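PDB 3H7T: group 3 allergen SMIPP-S YvT004A06 from Sarcoptes scabiei type hominis, which is an inactivated paralogue of the trypsin-like serine proteases and probably lacks the endopeptidase activity generally assigned to its family. Local coordinates for residues 29-32 with 36-39; 84-89 with 221-226; 128-133 with 178-183. All blocks are in the same frame, centred on the assembly; numbering follows the deposited sequence.

Contact 1 (29-32 with 36-39); sequences SILT and VITA
Val36 pairs with Ile30 across an antiparallel beta hairpin, a non-hydrogen-bonded pair whose CA atoms lie 4.8 Å apart. Its CA leans on the backbone of the partner strand, 3.3 Å from Ser29 O, in a CA-H...O contact. The valine torsion places CG1 anti to the backbone N (chi1 159°), and this methyl comes within 3.6 Å of the same Ser29 O. Ile37 supplies the next pair, this time hydrogen-bonded, with Ser29. Ile37 N donates to Ser29 O at 3.0 Å along a fairly straight path (162°) lying in the carbonyl plane, while Ser29 N returns a more bent bond (140°) to Ile37 O. Ser29 O is therefore met by an N-H and by a CA-H of consecutive residues. On the Ser29 face of the sheet, the short branch of Ile37 carries the side-chain contact: CG2 lies 3.8 Å from Leu31 CG and touches both of its methyls, the two side chains meeting at an oblique angle. Leu31 and Thr32 together face Phe35 in a classic beta bulge. Thr38 continues the strand beyond the two pairs and ties back to the opposite strand through a hydrogen bond from OG1 to Gly27 O. Ala39 then leaves the strand and packs against Asn85. The hairpin belongs to the closed six-stranded barrel of the trypsin fold. Ile30 and Val36 both rest on Val16 of strand 15-20, consistent with their pointing into the barrel, whereas Ser29, Leu31 and Ile37 are covered by Leu196 of strand 195-200, and Ile224 of helix 221-228 packs over Leu31 and Ile37.

Contact 2 (84-89 with 221-226); sequences NNYAVI and VLDIKD. With ZN (zinc ion), chain G.
Val88, on the strand that begins at Ala87, and Ile224, on helix 221-226, make the closest backbone approach, with CA atoms 7.6 Å apart, so strand and helix meet through side chains alone. Tyr86, just before the strand, does most of the bridging. Its CG sits between the backbone N and the carbonyl carbon (chi1 66°), which sends the ring out toward the helix. CD1 of Ile224 comes up obliquely to the CD1-CE1 bond of the ring, 3.4 Å from Tyr86 CE1. The same isoleucine methyl reaches Val88 CG2 more loosely, at 4.4 Å. Farther out, the phenol oxygen rests against the aliphatic part of Asp223, with Tyr86 OH 3.2 Å from Asp223 CB. Ring and carboxylate planes are turned 51° apart, and no hydrogen bond joins Tyr86 OH to the carboxylate. Asp223 OD2 binds a zinc ion at 1.9 Å, a metal that also holds a water. The Tyr86 ring also meets that of Tyr220, the residue before the helix, with planes at about 45°. Asn85, one residue before Tyr86, probably stands where active relatives carry the catalytic aspartate and bonds Gln41, which takes the histidine's place; Tyr86 turns away toward the helix. The contact is thus essentially apolar: the tyrosine is wedged against the C-terminal helix, and the negative charge of Asp223 is probably offset in part by the zinc ion.

Contact 3 (128-133 with 178-183); sequences TNFKSL and ETYIGY. With ZN (zinc ion), chain F.
Phe130 has an unusual chi1 of -121°, and Tyr180 carries its CG anti to the carbonyl carbon, beside the backbone N (chi1 -52°); together these torsions bring the two rings into a T-shaped stack. The edge of Phe130 points to the face of Tyr180, with ring centroids 6.0 Å apart and planes almost perpendicular. At the phenylalanine edge, CE2 also lies 4.1 Å from Tyr180 CB. In the trypsin fold this joins two loops: 128-133 probably corresponds to the autolysis loop, while by alignment 180-183 probably wall the S1 pocket, with Tyr180 where trypsin has the aspartate at the pocket base. An Asx motif shapes the first loop: Asn129 OD1 accepts from Ser132 N, tilted from its carbonyl plane, and from Ser132 OG, above the plane on the same face. At the other end of the contact, Leu133 crosses Tyr183 obliquely, its CD2 methyl 3.8 Å from Tyr183 CG, while Leu133 O approaches Tyr183 CD2 at 3.2 Å. No hydrogen bond links the loops, and both Phe130 and Leu133 lie at the surface. Tyr180 is fixed from its far end as well: its hydroxyl donates to Glu178 OE1 at 2.5 Å, on the syn side of the carboxylate but out of its plane. The other oxygen, Glu178 OE2, binds a zinc ion shared with Glu209, at a rather long 2.6 Å.

How the contacts relate
Contacts 1 and 2 adjoin, their centres about 9 Å apart, because strands 35-38 and 87-91 are neighbours in one barrel. Val36 O lies 2.7 Å from Ile89 N and Thr38 O 2.8 Å from Ala87 N, both probable hydrogen bonds. Ala39 CB of contact 1 packs 3.5 Å from Asn85 OD1 of contact 2, at what is probably the remnant of the catalytic centre, Asn85 with Gln41. Contact 3 stands across the chain's centre, about 23 Å from contact 1 and 27 Å from contact 2, centre to centre, and is nested in the chain between the two segments of contact 2; it probably borders the substrate pocket. Zinc ions are bound at contacts 2 and 3, by separate carboxylates.

Contact 1 (29-32 with 36-39)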
# COMPACT_ATOMS: atom_id res chain seq x y z
N SER A 29 1.27 1.74 -6.05
CA SER A 29 1.31 0.74 -7.11
C SER A 29 0.70 1.30 -8.41
O SER A 29 -0.29 2.04 -8.36
CB SER A 29 0.59 -0.53 -6.65
OG SER A 29 1.21 -1.68 -7.21
N ILE A 30 1.29 0.94 -9.55
CA ILE A 30 0.80 1.33 -10.87
C ILE A 30 -0.45 0.54 -11.27
O ILE A 30 -0.38 -0.67 -11.46
CB ILE A 30 1.84 1.06 -12.02
CG1 ILE A 30 3.28 1.42 -11.62
CG2 ILE A 30 1.37 1.72 -13.33
CD1 ILE A 30 3.72 2.81 -11.94
N LEU A 31 -1.56 1.25 -11.43
CA LEU A 31 -2.77 0.64 -12.00
C LEU A 31 -2.84 0.82 -13.53
O LEU A 31 -3.13 -0.13 -14.27
CB LEU A 31 -4.02 1.17 -11.30
CG LEU A 31 -4.14 0.80 -9.82
CD1 LEU A 31 -5.45 1.30 -9.23
CD2 LEU A 31 -3.98 -0.70 -9.59
N THR A 32 -2.60 2.05 -13.98
CA THR A 32 -2.49 2.37 -15.42
C THR A 32 -1.41 3.43 -15.59
O THR A 32 -0.86 3.92 -14.60
CB THR A 32 -3.82 2.91 -16.03
OG1 THR A 32 -4.08 4.24 -15.56
CG2 THR A 32 -5.01 2.00 -15.72
N VAL A 36 -2.24 5.76 -10.02
CA VAL A 36 -1.52 5.05 -8.98
C VAL A 36 -2.42 4.92 -7.75
O VAL A 36 -3.20 5.82 -7.45
CB VAL A 36 -0.21 5.80 -8.61
CG1 VAL A 36 0.30 5.40 -7.22
CG2 VAL A 36 0.86 5.54 -9.67
N ILE A 37 -2.34 3.78 -7.06
CA ILE A 37 -3.09 3.58 -5.82
C ILE A 37 -2.15 3.50 -4.61
O ILE A 37 -1.12 2.82 -4.65
CB ILE A 37 -4.03 2.35 -5.89
CG1 ILE A 37 -4.89 2.24 -4.61
CG2 ILE A 37 -3.26 1.05 -6.17
CD1 ILE A 37 -6.08 1.31 -4.74
N THR A 38 -2.52 4.20 -3.55
CA THR A 38 -1.77 4.23 -2.30
C THR A 38 -2.77 4.22 -1.13
O THR A 38 -3.97 4.01 -1.35
CB THR A 38 -0.79 5.47 -2.26
OG1 THR A 38 0.08 5.37 -1.13
CG2 THR A 38 -1.55 6.80 -2.21
N ALA A 39 -2.29 4.39 0.10
CA ALA A 39 -3.18 4.48 1.26
C ALA A 39 -3.71 5.90 1.40
O ALA A 39 -3.00 6.86 1.11
CB ALA A 39 -2.45 4.08 2.54

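Contact 2 (84-89 with 221-226)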
# COMPACT_ATOMS: atom_id res chain seq x y z
N ASN A 84 -11.70 2.29 4.82
CA ASN A 84 -11.59 2.73 3.42
C ASN A 84 -10.28 3.48 3.18
O ASN A 84 -10.25 4.50 2.50
CB ASN A 84 -12.79 3.62 3.05
CG ASN A 84 -14.11 3.09 3.59
OD1 ASN A 84 -14.40 1.90 3.49
ND2 ASN A 84 -14.90 3.98 4.18
N ASN A 85 -9.20 2.93 3.73
CA ASN A 85 -7.89 3.56 3.70
C ASN A 85 -7.17 3.33 2.36
O ASN A 85 -6.18 2.61 2.29
CB ASN A 85 -7.07 3.05 4.90
CG ASN A 85 -5.70 3.71 5.02
OD1 ASN A 85 -5.41 4.72 4.38
ND2 ASN A 85 -4.86 3.12 5.86
N TYR A 86 -7.71 3.94 1.31
CA TYR A 86 -7.04 3.95 0.01
C TYR A 86 -7.22 5.29 -0.69
O TYR A 86 -8.18 6.02 -0.43
CB TYR A 86 -7.53 2.80 -0.88
CG TYR A 86 -8.99 2.93 -1.29
CD1 TYR A 86 -9.35 3.39 -2.55
CD2 TYR A 86 -10.02 2.60 -0.40
CE1 TYR A 86 -10.69 3.52 -2.92
CE2 TYR A 86 -11.35 2.73 -0.76
CZ TYR A 86 -11.68 3.19 -2.03
OH TYR A 86 -13.00 3.31 -2.39
N ALA A 87 -6.26 5.63 -1.55
CA ALA A 87 -6.41 6.80 -2.41
C ALA A 87 -5.89 6.51 -3.79
O ALA A 87 -4.95 5.73 -3.97
CB ALA A 87 -5.70 8.01 -1.82
N VAL A 88 -6.52 7.13 -4.79
CA VAL A 88 -6.04 7.00 -6.15
C VAL A 88 -5.49 8.33 -6.61
O VAL A 88 -6.13 9.37 -6.47
CB VAL A 88 -7.12 6.46 -7.11
CG1 VAL A 88 -6.60 6.43 -8.53
CG2 VAL A 88 -7.56 5.06 -6.67
N ILE A 89 -4.28 8.28 -7.15
CA ILE A 89 -3.59 9.46 -7.61
C ILE A 89 -3.55 9.42 -9.13
O ILE A 89 -3.13 8.42 -9.72
CB ILE A 89 -2.16 9.54 -7.03
CG1 ILE A 89 -2.21 9.58 -5.49
CG2 ILE A 89 -1.43 10.77 -7.57
CD1 ILE A 89 -0.85 9.32 -4.80
N VAL A 221 -12.99 -2.75 -5.56
CA VAL A 221 -12.72 -2.78 -7.02
C VAL A 221 -13.70 -1.94 -7.86
O VAL A 221 -13.30 -1.33 -8.85
CB VAL A 221 -12.62 -4.25 -7.56
CG1 VAL A 221 -12.75 -4.31 -9.09
CG2 VAL A 221 -11.31 -4.89 -7.12
N LEU A 222 -14.97 -1.92 -7.45
CA LEU A 222 -15.99 -1.09 -8.09
C LEU A 222 -15.66 0.39 -7.92
O LEU A 222 -15.81 1.18 -8.86
CB LEU A 222 -17.37 -1.36 -7.49
CG LEU A 222 -17.96 -2.77 -7.50
CD1 LEU A 222 -19.13 -2.84 -6.54
CD2 LEU A 222 -18.37 -3.20 -8.90
N ASP A 223 -15.23 0.75 -6.71
CA ASP A 223 -14.82 2.12 -6.44
C ASP A 223 -13.59 2.51 -7.26
O ASP A 223 -13.55 3.59 -7.85
CB ASP A 223 -14.56 2.32 -4.96
CG ASP A 223 -15.79 2.07 -4.12
OD1 ASP A 223 -16.65 2.97 -4.05
OD2 ASP A 223 -15.91 0.97 -3.54
N ILE A 224 -12.59 1.62 -7.31
CA ILE A 224 -11.36 1.89 -8.07
C ILE A 224 -11.68 2.09 -9.55
O ILE A 224 -11.15 3.01 -10.19
CB ILE A 224 -10.28 0.76 -7.93
CG1 ILE A 224 -10.02 0.35 -6.47
CG2 ILE A 224 -8.98 1.19 -8.61
CD1 ILE A 224 -9.75 1.47 -5.52
N LYS A 225 -12.55 1.24 -10.08
CA LYS A 225 -12.94 1.30 -11.49
C LYS A 225 -13.83 2.52 -11.79
O LYS A 225 -13.78 3.06 -12.89
CB LYS A 225 -13.60 -0.01 -11.93
CG LYS A 225 -12.60 -1.15 -12.06
CD LYS A 225 -13.26 -2.46 -12.44
CE LYS A 225 -12.20 -3.49 -12.82
NZ LYS A 225 -12.76 -4.84 -13.07
N ASP A 226 -14.62 2.94 -10.81
CA ASP A 226 -15.40 4.18 -10.91
C ASP A 226 -14.51 5.41 -11.00
O ASP A 226 -14.79 6.33 -11.78
CB ASP A 226 -16.33 4.33 -9.70
CG ASP A 226 -17.60 3.50 -9.81
OD1 ASP A 226 -17.80 2.80 -10.83
OD2 ASP A 226 -18.40 3.53 -8.85
ZN ZN G . -17.32 0.76 -2.25
O HOH W 1 -17.00 -1.09 -1.73

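Contact 3 (128-133 with 178-183)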
# COMPACT_ATOMS: atom_id res chain seq x y z
N THR A 128 12.99 -0.93 8.56
CA THR A 128 13.34 -2.34 8.61
C THR A 128 13.62 -2.86 10.03
O THR A 128 14.15 -3.96 10.20
CB THR A 128 14.53 -2.67 7.69
OG1 THR A 128 15.67 -1.90 8.10
CG2 THR A 128 14.20 -2.35 6.21
N ASN A 129 13.31 -2.06 11.04
CA ASN A 129 13.22 -2.55 12.42
C ASN A 129 12.27 -1.68 13.24
O ASN A 129 12.04 -0.52 12.89
CB ASN A 129 14.61 -2.70 13.05
CG ASN A 129 15.26 -1.36 13.36
OD1 ASN A 129 14.78 -0.60 14.20
ND2 ASN A 129 16.37 -1.07 12.68
N PHE A 130 11.72 -2.21 14.33
CA PHE A 130 10.64 -1.49 15.02
C PHE A 130 11.13 -0.35 15.91
O PHE A 130 10.32 0.45 16.39
CB PHE A 130 9.70 -2.45 15.78
CG PHE A 130 8.25 -2.37 15.33
CD1 PHE A 130 7.40 -1.38 15.83
CD2 PHE A 130 7.74 -3.29 14.42
CE1 PHE A 130 6.07 -1.30 15.41
CE2 PHE A 130 6.41 -3.22 13.99
CZ PHE A 130 5.57 -2.23 14.49
N LYS A 131 12.44 -0.24 16.11
CA LYS A 131 12.96 0.88 16.89
C LYS A 131 13.18 2.15 16.08
O LYS A 131 13.08 3.25 16.61
CB LYS A 131 14.24 0.48 17.64
CG LYS A 131 13.94 -0.39 18.83
CD LYS A 131 15.17 -0.64 19.67
CE LYS A 131 14.83 -1.61 20.77
NZ LYS A 131 15.98 -1.83 21.70
N SER A 132 13.46 1.98 14.79
CA SER A 132 13.75 3.12 13.92
C SER A 132 12.55 3.53 13.09
O SER A 132 11.80 2.70 12.59
CB SER A 132 14.94 2.81 13.01
OG SER A 132 14.82 1.53 12.43
N LEU A 133 12.36 4.84 12.96
CA LEU A 133 11.33 5.38 12.08
C LEU A 133 11.94 5.80 10.74
O LEU A 133 11.24 6.32 9.88
CB LEU A 133 10.63 6.56 12.76
CG LEU A 133 9.76 6.26 13.98
CD1 LEU A 133 9.33 7.54 14.66
CD2 LEU A 133 8.51 5.44 13.59
N GLU A 178 7.36 -13.28 11.81
CA GLU A 178 8.20 -12.17 12.29
C GLU A 178 8.44 -11.18 11.14
O GLU A 178 9.56 -10.77 10.86
CB GLU A 178 9.50 -12.68 12.93
CG GLU A 178 9.90 -11.95 14.21
CD GLU A 178 8.84 -12.00 15.30
OE1 GLU A 178 8.17 -10.97 15.52
OE2 GLU A 178 8.66 -13.06 15.93
N THR A 179 7.34 -10.80 10.49
CA THR A 179 7.36 -9.96 9.30
C THR A 179 6.29 -8.88 9.49
O THR A 179 5.16 -9.20 9.83
CB THR A 179 7.07 -10.83 8.03
OG1 THR A 179 8.08 -11.83 7.90
CG2 THR A 179 7.08 -10.00 6.79
N TYR A 180 6.66 -7.61 9.29
CA TYR A 180 5.75 -6.50 9.60
C TYR A 180 5.89 -5.33 8.64
O TYR A 180 6.96 -5.08 8.08
CB TYR A 180 6.02 -5.97 11.02
CG TYR A 180 6.00 -7.01 12.13
CD1 TYR A 180 4.83 -7.30 12.82
CD2 TYR A 180 7.18 -7.68 12.50
CE1 TYR A 180 4.81 -8.24 13.84
CE2 TYR A 180 7.17 -8.64 13.52
CZ TYR A 180 5.98 -8.91 14.18
OH TYR A 180 5.95 -9.85 15.19
N ILE A 181 4.79 -4.60 8.46
CA ILE A 181 4.80 -3.31 7.78
C ILE A 181 5.53 -2.31 8.69
O ILE A 181 5.21 -2.21 9.87
CB ILE A 181 3.35 -2.88 7.45
CG1 ILE A 181 2.78 -3.75 6.33
CG2 ILE A 181 3.22 -1.36 7.13
CD1 ILE A 181 3.52 -3.61 4.96
N GLY A 182 6.52 -1.61 8.14
CA GLY A 182 7.25 -0.59 8.88
C GLY A 182 6.74 0.81 8.59
O GLY A 182 5.90 1.00 7.72
N TYR A 183 7.25 1.79 9.34
CA TYR A 183 6.92 3.20 9.12
C TYR A 183 7.42 3.58 7.73
O TYR A 183 8.57 3.30 7.41
CB TYR A 183 7.55 4.10 10.19
CG TYR A 183 7.22 5.57 10.07
CD1 TYR A 183 6.03 6.09 10.59
CD2 TYR A 183 8.11 6.46 9.44
CE1 TYR A 183 5.73 7.44 10.49
CE2 TYR A 183 7.81 7.83 9.34
CZ TYR A 183 6.62 8.31 9.87
OH TYR A 183 6.30 9.64 9.77
ZN ZN F . 8.29 -11.89 18.19
O HOH W 2 7.48 -13.27 19.34